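Long-range contacts in putative tryptophan halogenase (Xanthomonas campestris pv. campestris, PDB 6Y1W), which probably uses reduced FAD to halogenate an aromatic substrate, as flavin-dependent halogenases of the tryptophan halogenase family do: residues I105-T111 with N443-V448; H115-G119 with H459-A463; F123-A127 with L471-L475; Y139-L143 with G157-Y161; L394-T399 with V448-I454. All blocks are in the same frame, centred on the assembly; numbering follows the deposited sequence.

Contact 1: residues I105-T111 with N443-V448; sequences IHSFGHT and NSWIQV. With BUD ((2S,3S)-butane-2,3-diol), chain H.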
# COMPACT_ATOMS: atom_id res chain seq x y z
N ILE A 105 10.11 12.02 21.55
CA ILE A 105 8.71 12.17 21.13
C ILE A 105 8.48 11.41 19.83
O ILE A 105 9.28 11.52 18.88
CB ILE A 105 8.32 13.66 20.96
CG1 ILE A 105 8.38 14.36 22.32
CG2 ILE A 105 6.90 13.81 20.35
CD1 ILE A 105 8.39 15.91 22.14
N HIS A 106 7.37 10.66 19.78
CA HIS A 106 6.87 10.04 18.57
C HIS A 106 5.69 10.90 18.13
O HIS A 106 4.60 10.81 18.72
CB HIS A 106 6.42 8.61 18.84
CG HIS A 106 5.80 7.94 17.66
ND1 HIS A 106 5.06 6.78 17.77
CD2 HIS A 106 5.77 8.30 16.35
CE1 HIS A 106 4.62 6.43 16.57
NE2 HIS A 106 5.02 7.34 15.70
N SER A 107 5.89 11.68 17.08
CA SER A 107 4.85 12.63 16.66
C SER A 107 4.20 12.14 15.38
O SER A 107 4.69 11.23 14.71
CB SER A 107 5.44 14.03 16.43
OG SER A 107 6.23 14.07 15.24
N PHE A 108 3.07 12.77 15.05
CA PHE A 108 2.53 12.65 13.71
C PHE A 108 3.38 13.46 12.74
O PHE A 108 4.40 14.05 13.11
CB PHE A 108 1.07 13.10 13.69
CG PHE A 108 0.20 12.39 14.70
CD1 PHE A 108 0.28 11.01 14.85
CD2 PHE A 108 -0.68 13.11 15.50
CE1 PHE A 108 -0.52 10.35 15.79
CE2 PHE A 108 -1.47 12.47 16.45
CZ PHE A 108 -1.41 11.11 16.59
N GLY A 109 3.00 13.47 11.47
CA GLY A 109 3.73 14.28 10.51
C GLY A 109 4.95 13.56 9.93
O GLY A 109 5.03 12.34 9.91
N HIS A 110 5.89 14.36 9.42
CA HIS A 110 7.07 13.81 8.76
C HIS A 110 8.24 14.67 9.18
O HIS A 110 8.11 15.88 9.36
CB HIS A 110 6.94 13.83 7.23
CG HIS A 110 7.97 12.98 6.52
ND1 HIS A 110 7.89 11.60 6.46
CD2 HIS A 110 9.11 13.33 5.87
CE1 HIS A 110 8.94 11.13 5.80
NE2 HIS A 110 9.69 12.16 5.43
N THR A 111 9.37 14.04 9.38
CA THR A 111 10.54 14.80 9.82
C THR A 111 11.34 15.18 8.58
O THR A 111 11.72 14.30 7.81
CB THR A 111 11.39 13.97 10.77
OG1 THR A 111 10.55 13.57 11.85
CG2 THR A 111 12.59 14.84 11.32
N ASN A 443 7.90 7.57 8.98
CA ASN A 443 8.29 8.52 10.03
C ASN A 443 8.22 7.88 11.42
O ASN A 443 9.04 8.19 12.31
CB ASN A 443 7.38 9.76 10.00
CG ASN A 443 7.78 10.80 11.06
OD1 ASN A 443 8.81 11.41 10.95
ND2 ASN A 443 6.95 10.98 12.08
N SER A 444 7.20 7.05 11.64
CA SER A 444 7.00 6.42 12.95
C SER A 444 8.10 5.43 13.25
O SER A 444 8.69 5.45 14.35
CB SER A 444 5.64 5.71 12.99
OG SER A 444 4.60 6.67 13.09
N TRP A 445 8.39 4.53 12.29
CA TRP A 445 9.50 3.58 12.46
C TRP A 445 10.81 4.31 12.75
O TRP A 445 11.59 3.90 13.63
CB TRP A 445 9.66 2.72 11.18
CG TRP A 445 8.63 1.67 11.01
CD1 TRP A 445 7.57 1.69 10.14
CD2 TRP A 445 8.56 0.40 11.70
NE1 TRP A 445 6.85 0.54 10.25
CE2 TRP A 445 7.42 -0.27 11.20
CE3 TRP A 445 9.35 -0.22 12.68
CZ2 TRP A 445 7.04 -1.55 11.65
CZ3 TRP A 445 8.97 -1.48 13.14
CH2 TRP A 445 7.82 -2.14 12.62
N ILE A 446 11.07 5.40 12.02
CA ILE A 446 12.32 6.14 12.20
C ILE A 446 12.35 6.81 13.57
O ILE A 446 13.31 6.65 14.32
CB ILE A 446 12.52 7.20 11.09
CG1 ILE A 446 12.55 6.55 9.71
CG2 ILE A 446 13.77 8.05 11.36
CD1 ILE A 446 12.36 7.59 8.60
N GLN A 447 11.30 7.55 13.92
CA GLN A 447 11.33 8.26 15.20
C GLN A 447 11.46 7.29 16.37
O GLN A 447 12.21 7.54 17.33
CB GLN A 447 10.09 9.13 15.38
CG GLN A 447 10.04 10.37 14.49
CD GLN A 447 8.89 11.29 14.92
OE1 GLN A 447 8.07 10.89 15.71
NE2 GLN A 447 8.85 12.51 14.41
N VAL A 448 10.73 6.18 16.34
CA VAL A 448 10.78 5.27 17.48
C VAL A 448 12.10 4.50 17.51
O VAL A 448 12.69 4.31 18.59
CB VAL A 448 9.57 4.33 17.45
CG1 VAL A 448 9.69 3.27 18.48
CG2 VAL A 448 8.32 5.21 17.72
C1 BUD H . -0.73 7.03 13.75
O1 BUD H . 1.49 6.69 14.53
C2 BUD H . 0.64 6.42 13.44
O2 BUD H . 2.44 6.46 11.77
C3 BUD H . 1.21 7.05 12.17
C4 BUD H . 0.19 6.87 11.04
O HOH W 1 4.65 9.51 12.36
O HOH W 2 6.39 8.89 6.88
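His106 to Gln447 and His110 to Asn443 set the pairing of edge strand 102-107 and its following loop with helix 442-451, and the short strand and helix axes run antiparallel at 175° and 8.1 Å apart. Gln447 reaches across in an extended chain. Gln447 OE1 takes Ser107 N on a lone pair in the carbonyl plane, at 2.7 Å. Gln447 NE2 gives both hydrogens within the amide plane, to Ser107 OG at 3.2 Å and to Thr111 OG1 at 3.3 Å. Three bonds thus fix the rotation of the Gln447 amide. Thr111 OG1 passes its own hydrogen to Asn443 OD1, 2.9 Å away. One water joins Ser107 O, Asn443 ND2 and Ser444 OG.

This helix face lines a pocket occupied by a butanediol, close to the predicted tryptophan-binding Glu347 and the predicted active-site Lys89. His106 CG lies anti to the backbone N (chi1 176°), which carries the ring to the helix. There His106 NE2 pairs with Ser444 OG at 2.7 Å, in the ring plane, while ND1 bonds Glu347. Val448 CG2 covers one face in a CH-pi contact, 3.9 Å from the His106 ring centroid. Ser444 OG also hydrogen-bonds butanediol O2 at 2.5 Å.

Contact 2: residues H115-G119 with H459-A463; sequences HWSAG and HHPVA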
# COMPACT_ATOMS: atom_id res chain seq x y z
N HIS A 115 14.39 12.85 -0.30
CA HIS A 115 14.73 12.80 -1.71
C HIS A 115 14.05 11.57 -2.29
O HIS A 115 13.76 10.61 -1.57
CB HIS A 115 16.25 12.71 -1.92
CG HIS A 115 16.65 12.87 -3.36
ND1 HIS A 115 16.98 11.80 -4.16
CD2 HIS A 115 16.73 13.97 -4.15
CE1 HIS A 115 17.27 12.23 -5.38
NE2 HIS A 115 17.12 13.54 -5.40
N TRP A 116 13.80 11.58 -3.61
CA TRP A 116 13.13 10.40 -4.18
C TRP A 116 13.92 9.13 -3.97
O TRP A 116 13.33 8.04 -3.89
CB TRP A 116 12.80 10.60 -5.66
CG TRP A 116 13.95 10.67 -6.66
CD1 TRP A 116 14.41 11.79 -7.27
CD2 TRP A 116 14.71 9.57 -7.21
NE1 TRP A 116 15.42 11.47 -8.15
CE2 TRP A 116 15.63 10.12 -8.12
CE3 TRP A 116 14.70 8.18 -7.02
CZ2 TRP A 116 16.53 9.35 -8.83
CZ3 TRP A 116 15.63 7.41 -7.73
CH2 TRP A 116 16.51 8.00 -8.63
N SER A 117 15.25 9.23 -3.87
CA SER A 117 16.09 8.05 -3.66
C SER A 117 16.31 7.71 -2.19
O SER A 117 16.80 6.62 -1.91
CB SER A 117 17.44 8.25 -4.34
OG SER A 117 18.24 9.20 -3.62
N ALA A 118 15.99 8.62 -1.25
CA ALA A 118 16.39 8.38 0.14
C ALA A 118 15.61 9.27 1.09
O ALA A 118 15.52 10.49 0.87
CB ALA A 118 17.88 8.68 0.32
N GLY A 119 15.11 8.68 2.17
CA GLY A 119 14.36 9.46 3.13
C GLY A 119 15.26 10.44 3.88
O GLY A 119 16.49 10.30 3.92
N HIS A 459 24.40 4.92 6.18
CA HIS A 459 23.29 5.66 5.60
C HIS A 459 23.39 5.59 4.08
O HIS A 459 24.40 5.13 3.52
CB HIS A 459 23.29 7.12 6.06
CG HIS A 459 24.53 7.86 5.67
ND1 HIS A 459 25.55 8.13 6.56
CD2 HIS A 459 24.91 8.40 4.49
CE1 HIS A 459 26.51 8.79 5.94
NE2 HIS A 459 26.15 8.95 4.69
N HIS A 460 22.35 6.09 3.42
CA HIS A 460 22.30 6.04 1.96
C HIS A 460 23.46 6.87 1.39
O HIS A 460 23.65 8.02 1.79
CB HIS A 460 20.96 6.57 1.46
CG HIS A 460 20.66 6.25 0.03
ND1 HIS A 460 21.45 6.67 -1.00
CD2 HIS A 460 19.63 5.55 -0.53
CE1 HIS A 460 20.93 6.27 -2.15
NE2 HIS A 460 19.83 5.58 -1.89
N PRO A 461 24.25 6.31 0.48
CA PRO A 461 25.38 7.08 -0.08
C PRO A 461 25.00 8.34 -0.86
O PRO A 461 25.88 9.17 -1.13
CB PRO A 461 26.12 6.06 -0.97
CG PRO A 461 25.13 4.99 -1.23
CD PRO A 461 24.18 4.93 -0.06
N VAL A 462 23.73 8.54 -1.23
CA VAL A 462 23.42 9.78 -1.92
C VAL A 462 23.72 10.98 -1.01
O VAL A 462 24.05 12.06 -1.49
CB VAL A 462 21.96 9.80 -2.41
CG1 VAL A 462 21.01 10.04 -1.24
CG2 VAL A 462 21.77 10.86 -3.47
N ALA A 463 23.66 10.79 0.30
CA ALA A 463 23.96 11.91 1.19
C ALA A 463 25.45 12.22 1.18
O ALA A 463 25.86 13.33 1.54
CB ALA A 463 23.46 11.60 2.59
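This is a small, mostly apolar loop-to-loop contact on the way into two helices. Residues 115-119 lead into helix 120-129, and residues 459-463 come before helix 468-486. It lies far from the annotated sites and close to the second subunit.

Ala118 carries the meeting. Its methyl sits over one face of the His460 imidazole, with CB 4.0 Å from the ring centroid and 27° off the ring normal, a CH-pi contact. The same Ala118 CB touches Val462 CG1 at 3.8 Å. Ser117 OG lies 3.7 Å from that Val462 CG1, so this one methyl touches both residues.

Each side is braced from within. A type I turn runs from His115 to Ala118. Ser117 OG stands between its own backbone N and carbonyl carbon (chi1 72°), and from there it reaches back to His115 ND1 at 2.9 Å. On the other side Val462 N donates to His460 ND1 at 3.0 Å, nearly in the ring plane. The other ring nitrogen, His460 NE2, bonds Leu362 O of the second subunit. Together these two bonds fix the rotation of the imidazole.

Trp116 O and Pro461 O also accept hydrogen bonds from glutamines of that subunit. On the same chain, Phe123 of helix 120-129 packs against Val462 and Ala463, just ahead of helix 468-486.

Contact 3: residues F123-A127 with L471-L475; sequences FWLKA and LSQFL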
# COMPACT_ATOMS: atom_id res chain seq x y z
N PHE A 123 20.06 11.92 5.17
CA PHE A 123 20.75 13.20 5.23
C PHE A 123 21.02 13.59 6.67
O PHE A 123 22.11 14.09 6.99
CB PHE A 123 19.94 14.27 4.50
CG PHE A 123 19.72 13.91 3.06
CD1 PHE A 123 20.69 14.18 2.11
CD2 PHE A 123 18.59 13.19 2.68
CE1 PHE A 123 20.52 13.79 0.79
CE2 PHE A 123 18.40 12.80 1.37
CZ PHE A 123 19.36 13.09 0.41
N TRP A 124 20.06 13.33 7.56
CA TRP A 124 20.30 13.66 8.97
C TRP A 124 21.44 12.83 9.55
O TRP A 124 22.27 13.37 10.29
CB TRP A 124 19.02 13.47 9.77
CG TRP A 124 19.18 13.88 11.19
CD1 TRP A 124 18.97 15.14 11.71
CD2 TRP A 124 19.59 13.06 12.30
NE1 TRP A 124 19.22 15.14 13.06
CE2 TRP A 124 19.62 13.89 13.44
CE3 TRP A 124 19.95 11.72 12.43
CZ2 TRP A 124 19.98 13.41 14.71
CZ3 TRP A 124 20.31 11.26 13.68
CH2 TRP A 124 20.33 12.10 14.80
N LEU A 125 21.50 11.53 9.22
CA LEU A 125 22.56 10.65 9.71
C LEU A 125 23.94 11.11 9.23
O LEU A 125 24.90 11.13 10.01
CB LEU A 125 22.29 9.21 9.26
CG LEU A 125 21.17 8.50 10.06
CD1 LEU A 125 20.61 7.27 9.32
CD2 LEU A 125 21.61 8.16 11.50
N LYS A 126 24.05 11.48 7.96
CA LYS A 126 25.30 12.02 7.46
C LYS A 126 25.64 13.29 8.21
O LYS A 126 26.79 13.49 8.65
CB LYS A 126 25.19 12.30 5.96
CG LYS A 126 26.31 13.12 5.35
CD LYS A 126 27.48 12.30 4.98
CE LYS A 126 28.47 13.16 4.20
NZ LYS A 126 29.61 12.25 3.99
N ALA A 127 24.64 14.15 8.41
CA ALA A 127 24.89 15.41 9.11
C ALA A 127 25.33 15.14 10.54
O ALA A 127 26.19 15.85 11.06
CB ALA A 127 23.65 16.30 9.10
N LEU A 471 25.03 20.55 3.31
CA LEU A 471 24.24 19.73 4.20
C LEU A 471 23.67 20.56 5.34
O LEU A 471 22.49 20.42 5.69
CB LEU A 471 25.12 18.59 4.70
CG LEU A 471 24.59 17.42 5.50
CD1 LEU A 471 23.45 16.74 4.77
CD2 LEU A 471 25.77 16.50 5.69
N SER A 472 24.50 21.43 5.93
CA SER A 472 24.03 22.30 7.00
C SER A 472 22.98 23.28 6.50
O SER A 472 22.02 23.60 7.22
CB SER A 472 25.22 23.03 7.63
OG SER A 472 24.78 23.74 8.76
N GLN A 473 23.15 23.78 5.27
CA GLN A 473 22.18 24.70 4.70
C GLN A 473 20.85 24.01 4.46
O GLN A 473 19.78 24.60 4.68
CB GLN A 473 22.72 25.26 3.38
CG GLN A 473 21.74 26.09 2.60
CD GLN A 473 22.29 26.49 1.23
OE1 GLN A 473 22.64 25.63 0.41
NE2 GLN A 473 22.39 27.80 0.99
N PHE A 474 20.90 22.75 4.02
CA PHE A 474 19.69 21.96 3.82
C PHE A 474 18.94 21.79 5.14
O PHE A 474 17.75 22.07 5.23
CB PHE A 474 20.10 20.60 3.23
CG PHE A 474 18.96 19.59 3.11
CD1 PHE A 474 17.80 19.89 2.39
CD2 PHE A 474 19.07 18.35 3.71
CE1 PHE A 474 16.75 18.94 2.28
CE2 PHE A 474 18.03 17.41 3.61
CZ PHE A 474 16.87 17.72 2.90
N LEU A 475 19.65 21.33 6.18
CA LEU A 475 18.99 21.10 7.47
C LEU A 475 18.48 22.41 8.07
O LEU A 475 17.36 22.46 8.60
CB LEU A 475 19.95 20.39 8.42
CG LEU A 475 19.76 18.86 8.48
CD1 LEU A 475 19.87 18.14 7.13
CD2 LEU A 475 20.75 18.27 9.48
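Two helices pack here through apolar side chains. Helix 120-129 meets helix 468-486 near the chain's periphery, away from the annotated sites. The short axes cross at -128° and come within 10.4 Å. The backbones are closest at Ala127 and Leu471.

Leu471 has the largest share of the contact. Its CG stands anti to the backbone N (chi1 -171°), and the two methyls part over the first helix. Leu471 CD1 lies 3.7 Å from Phe123 O. Leu471 CD2 presses on Lys126 CG at 3.4 Å, tighter than a usual carbon contact, with the two side chains crossing at about a right angle. The Ala127 methyl rests beside the branch point, with CB 3.9 Å from Leu471 CG.

One turn on, Leu475 fills the next place. Leu475 CD2 meets Ala127 CB at 3.5 Å and also approaches Trp124 CD1. At the small Ala127, Leu471 reaches the backbone, and Leu475 meets the methyl.

This steeply crossed pair joins a helix from early in the chain to one near its C-terminal end. At one end of the interface two aromatic rings form a T-shaped pair. The edge of Phe474 points to the face of Phe123, with centroids 5.5 Å apart and planes at 70°. Phe474 CE2 leads, touching Phe123 CB at 3.8 Å.

The polar ends turn to other partners. Lys126 NZ forms a salt bridge with Asp464. Trp124 NE1 donates to Arg134 O, and its ring stacks on His128.

Contact 4: residues Y139-L143 with G157-Y161; sequences YCLEL and GGMNY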
# COMPACT_ATOMS: atom_id res chain seq x y z
N TYR A 139 13.39 18.95 13.36
CA TYR A 139 13.03 19.05 11.95
C TYR A 139 11.59 18.62 11.67
O TYR A 139 11.24 18.43 10.51
CB TYR A 139 14.04 18.24 11.12
CG TYR A 139 15.46 18.69 11.43
CD1 TYR A 139 15.98 19.85 10.83
CD2 TYR A 139 16.27 17.96 12.30
CE1 TYR A 139 17.28 20.27 11.14
CE2 TYR A 139 17.58 18.40 12.61
CZ TYR A 139 18.06 19.54 12.00
OH TYR A 139 19.33 20.02 12.29
N CYS A 140 10.75 18.51 12.70
CA CYS A 140 9.37 18.04 12.57
C CYS A 140 8.42 19.02 13.27
O CYS A 140 8.52 19.20 14.50
CB CYS A 140 9.21 16.66 13.20
SG CYS A 140 7.52 16.05 13.08
N LEU A 141 7.51 19.63 12.51
CA LEU A 141 6.62 20.65 13.08
C LEU A 141 5.74 20.08 14.19
O LEU A 141 5.59 20.68 15.26
CB LEU A 141 5.74 21.25 11.98
CG LEU A 141 4.65 22.22 12.45
CD1 LEU A 141 5.26 23.46 13.12
CD2 LEU A 141 3.67 22.58 11.30
N GLU A 142 5.10 18.94 13.94
CA GLU A 142 4.19 18.41 14.95
C GLU A 142 4.92 18.14 16.25
O GLU A 142 4.38 18.36 17.35
CB GLU A 142 3.50 17.14 14.45
CG GLU A 142 2.41 17.42 13.43
CD GLU A 142 2.92 17.58 11.99
OE1 GLU A 142 4.15 17.66 11.72
OE2 GLU A 142 2.06 17.59 11.08
N LEU A 143 6.16 17.65 16.15
CA LEU A 143 6.96 17.39 17.34
C LEU A 143 7.23 18.69 18.09
O LEU A 143 7.08 18.75 19.32
CB LEU A 143 8.28 16.69 16.96
CG LEU A 143 9.09 16.17 18.16
CD1 LEU A 143 9.83 14.85 17.77
CD2 LEU A 143 10.11 17.23 18.64
N GLY A 157 -4.33 20.59 5.18
CA GLY A 157 -3.90 19.58 6.15
C GLY A 157 -2.44 19.66 6.52
O GLY A 157 -1.77 18.63 6.65
N GLY A 158 -1.91 20.88 6.70
CA GLY A 158 -0.50 21.04 7.00
C GLY A 158 -0.10 20.64 8.41
O GLY A 158 1.09 20.46 8.68
N MET A 159 -1.06 20.52 9.32
CA MET A 159 -0.82 20.00 10.66
C MET A 159 -1.50 18.64 10.77
O MET A 159 -2.70 18.53 10.49
CB MET A 159 -1.39 20.95 11.72
CG MET A 159 -0.42 22.04 12.22
SD MET A 159 0.88 21.38 13.28
CE MET A 159 -0.10 20.17 14.08
N ASN A 160 -0.74 17.60 11.13
CA ASN A 160 -1.29 16.27 11.33
C ASN A 160 -1.60 16.05 12.80
O ASN A 160 -0.73 16.33 13.65
CB ASN A 160 -0.29 15.23 10.83
CG ASN A 160 -0.09 15.34 9.33
OD1 ASN A 160 -0.94 14.88 8.57
ND2 ASN A 160 0.97 16.02 8.89
N TYR A 161 -2.81 15.59 13.11
CA TYR A 161 -3.25 15.61 14.51
C TYR A 161 -4.36 14.60 14.72
O TYR A 161 -4.95 14.07 13.77
CB TYR A 161 -3.75 17.01 14.93
CG TYR A 161 -5.04 17.40 14.23
CD1 TYR A 161 -5.01 18.06 12.98
CD2 TYR A 161 -6.28 17.10 14.79
CE1 TYR A 161 -6.18 18.34 12.31
CE2 TYR A 161 -7.47 17.41 14.11
CZ TYR A 161 -7.39 18.06 12.89
OH TYR A 161 -8.55 18.37 12.19
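Glu142 and Asn160 tie the first turn of helix 141-148 to the loop that returns from it toward strand 162-166. The contact closes a short helix-loop excursion of the chain. Cys140 holds the N-cap position just before the helix.

The polar part rests on a single carboxylate oxygen. Glu142 OE2 accepts two hydrogen bonds from one residue. Asn160 N donates to the anti lone pair of Glu142 OE2 at 2.8 Å, with an N-H...O angle of 161°. The side-chain amide of the same asparagine adds the second bond, Asn160 ND2 to Glu142 OE2 at 2.9 Å, from the syn side and out of the carboxylate plane. The carboxylate and amide planes are 28° apart. Glu142 is bent at its second torsion (chi2 84°), which swings the carboxylate across to the loop. Glu142 lies in the first turn of the helix, where the helix end may stabilise its negative charge.

The apolar part lies alongside. Leu141 and Met159 cross at about a right angle, with Leu141 CD2 3.6 Å from Met159 SD. Met159 is doubly bent, so its methyl turns back beside the aliphatic stem of Glu142, with Met159 CE 3.8 Å from Glu142 CG. Leu154 touches both Leu141 and Met159, and helix 468-486 also packs on Leu141. The buried Asn160 O has no polar partner in the model and faces a carbon instead, Glu142 CG at 3.3 Å.

Contact 5: residues L394-T399 with V448-I454; sequences LHYHAT and VMLGQGI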
# COMPACT_ATOMS: atom_id res chain seq x y z
N LEU A 394 8.15 -3.54 19.43
CA LEU A 394 9.32 -2.70 19.26
C LEU A 394 9.58 -1.80 20.47
O LEU A 394 10.73 -1.63 20.90
CB LEU A 394 9.14 -1.87 17.99
CG LEU A 394 10.14 -0.76 17.79
CD1 LEU A 394 11.59 -1.28 17.61
CD2 LEU A 394 9.73 0.06 16.58
N HIS A 395 8.52 -1.23 21.05
CA HIS A 395 8.71 -0.32 22.18
C HIS A 395 9.37 -1.00 23.37
O HIS A 395 10.14 -0.36 24.09
CB HIS A 395 7.36 0.27 22.59
CG HIS A 395 6.99 1.51 21.83
ND1 HIS A 395 7.77 2.66 21.86
CD2 HIS A 395 5.94 1.78 21.01
CE1 HIS A 395 7.20 3.59 21.11
NE2 HIS A 395 6.09 3.09 20.59
N TYR A 396 9.07 -2.28 23.60
CA TYR A 396 9.63 -3.00 24.74
C TYR A 396 10.99 -3.60 24.41
O TYR A 396 11.85 -3.70 25.30
CB TYR A 396 8.69 -4.13 25.18
CG TYR A 396 7.49 -3.60 25.93
CD1 TYR A 396 7.60 -3.23 27.26
CD2 TYR A 396 6.24 -3.48 25.31
CE1 TYR A 396 6.52 -2.76 27.99
CE2 TYR A 396 5.14 -2.98 26.05
CZ TYR A 396 5.30 -2.64 27.38
OH TYR A 396 4.26 -2.18 28.14
N HIS A 397 11.21 -4.02 23.16
CA HIS A 397 12.43 -4.76 22.80
C HIS A 397 13.60 -3.84 22.51
O HIS A 397 14.75 -4.21 22.81
CB HIS A 397 12.17 -5.65 21.57
CG HIS A 397 13.26 -6.65 21.30
ND1 HIS A 397 13.63 -7.60 22.22
CD2 HIS A 397 14.02 -6.87 20.19
CE1 HIS A 397 14.57 -8.38 21.69
NE2 HIS A 397 14.83 -7.95 20.47
N ALA A 398 13.34 -2.67 21.92
CA ALA A 398 14.41 -1.72 21.61
C ALA A 398 14.67 -0.87 22.84
O ALA A 398 14.02 0.16 23.07
CB ALA A 398 14.03 -0.88 20.40
N THR A 399 15.60 -1.30 23.70
CA THR A 399 15.84 -0.54 24.93
C THR A 399 17.26 -0.80 25.38
O THR A 399 17.79 -1.89 25.16
CB THR A 399 14.86 -0.88 26.08
OG1 THR A 399 15.19 -0.07 27.20
CG2 THR A 399 14.95 -2.38 26.48
N VAL A 448 10.73 6.18 16.34
CA VAL A 448 10.78 5.27 17.48
C VAL A 448 12.10 4.50 17.51
O VAL A 448 12.69 4.31 18.59
CB VAL A 448 9.57 4.33 17.45
CG1 VAL A 448 9.69 3.27 18.48
CG2 VAL A 448 8.32 5.21 17.72
N MET A 449 12.59 4.01 16.36
CA MET A 449 13.86 3.28 16.43
C MET A 449 15.03 4.20 16.78
O MET A 449 15.86 3.84 17.63
CB MET A 449 14.14 2.51 15.14
CG MET A 449 13.18 1.33 15.06
SD MET A 449 13.63 0.13 13.77
CE MET A 449 13.12 1.01 12.31
N LEU A 450 15.10 5.41 16.20
CA LEU A 450 16.17 6.32 16.62
C LEU A 450 15.99 6.71 18.09
O LEU A 450 16.97 6.76 18.86
CB LEU A 450 16.15 7.59 15.77
CG LEU A 450 16.82 7.59 14.42
CD1 LEU A 450 16.58 8.96 13.77
CD2 LEU A 450 18.32 7.31 14.59
N GLY A 451 14.74 7.01 18.48
CA GLY A 451 14.48 7.45 19.84
C GLY A 451 14.82 6.42 20.90
O GLY A 451 15.22 6.77 22.02
N GLN A 452 14.64 5.14 20.58
CA GLN A 452 14.92 4.06 21.51
C GLN A 452 16.29 3.43 21.28
O GLN A 452 16.59 2.38 21.86
CB GLN A 452 13.80 3.02 21.46
CG GLN A 452 12.48 3.73 21.84
CD GLN A 452 11.41 2.88 22.49
OE1 GLN A 452 10.28 3.35 22.63
NE2 GLN A 452 11.75 1.67 22.96
N GLY A 453 17.16 4.09 20.52
CA GLY A 453 18.58 3.79 20.58
C GLY A 453 19.11 2.83 19.56
O GLY A 453 20.22 2.29 19.75
N ILE A 454 18.37 2.55 18.50
CA ILE A 454 18.93 1.81 17.37
C ILE A 454 19.76 2.78 16.54
O ILE A 454 19.24 3.79 16.06
CB ILE A 454 17.83 1.16 16.53
CG1 ILE A 454 16.86 0.36 17.41
CG2 ILE A 454 18.45 0.27 15.44
CD1 ILE A 454 17.49 -0.77 18.25
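Leu394 and Val448 form the apolar centre, lying side by side and pointing opposite ways, with Leu394 CD2 3.7 Å from Val448 CG1. Met449 CG comes across the same leucine at 4.0 Å from Leu394 CD2. The other reach of Val448 CG1 is to His395 CE1, at 3.6 Å. Beyond, the Ala398 methyl lies against Gln452 CB.

Here the C-terminal ends of helices 371-397 and 442-451 meet. The second helix closes in a Schellman motif, with Gly453 at the C-prime position. Gln452, the first residue to leave helical angles, turns its long side chain to the end of the other helix.

The polar edge is built on this one amide, extended beyond CG. Gln452 NE2 donates in its own plane to His395 O at 2.8 Å and Ala398 O at 2.7 Å, and so ties two carbonyls of the helix terminus to one amide. Gln452 OE1 takes His395 ND1 at 2.7 Å. The donor approaches from above the Gln452 carbonyl plane, though OE1 lies in the plane of the imidazole. Tyr104 OH bonds the same OE1. His395 NE2 bonds Glu347, a predicted tryptophan-binding residue, so Gln452 may help position His395 beside it.

From the N terminus, strand 102-107 and its following loop open contact 1. The next loop opens contact 2, and helix 120-129 opens contact 3. Contact 4 opens and closes around helix 141-148, nested inside the loops of contacts 1, 2 and 3. Contact 5 opens at the end of helix 371-397. Contact 1 closes on helix 442-451. Contact 5 closes further along that helix, crossing contact 1 and sharing Val448. Contacts 2 and 3 close on the loop and helix beyond. Contacts 1, 2 and 3 cross one another, and contact 5 nests inside 2 and 3. Contact 1 ties the sheet edge to a helix, contacts 2 and 3 tie residues 115-127 to the C-terminal region, and contact 5 joins two helix ends.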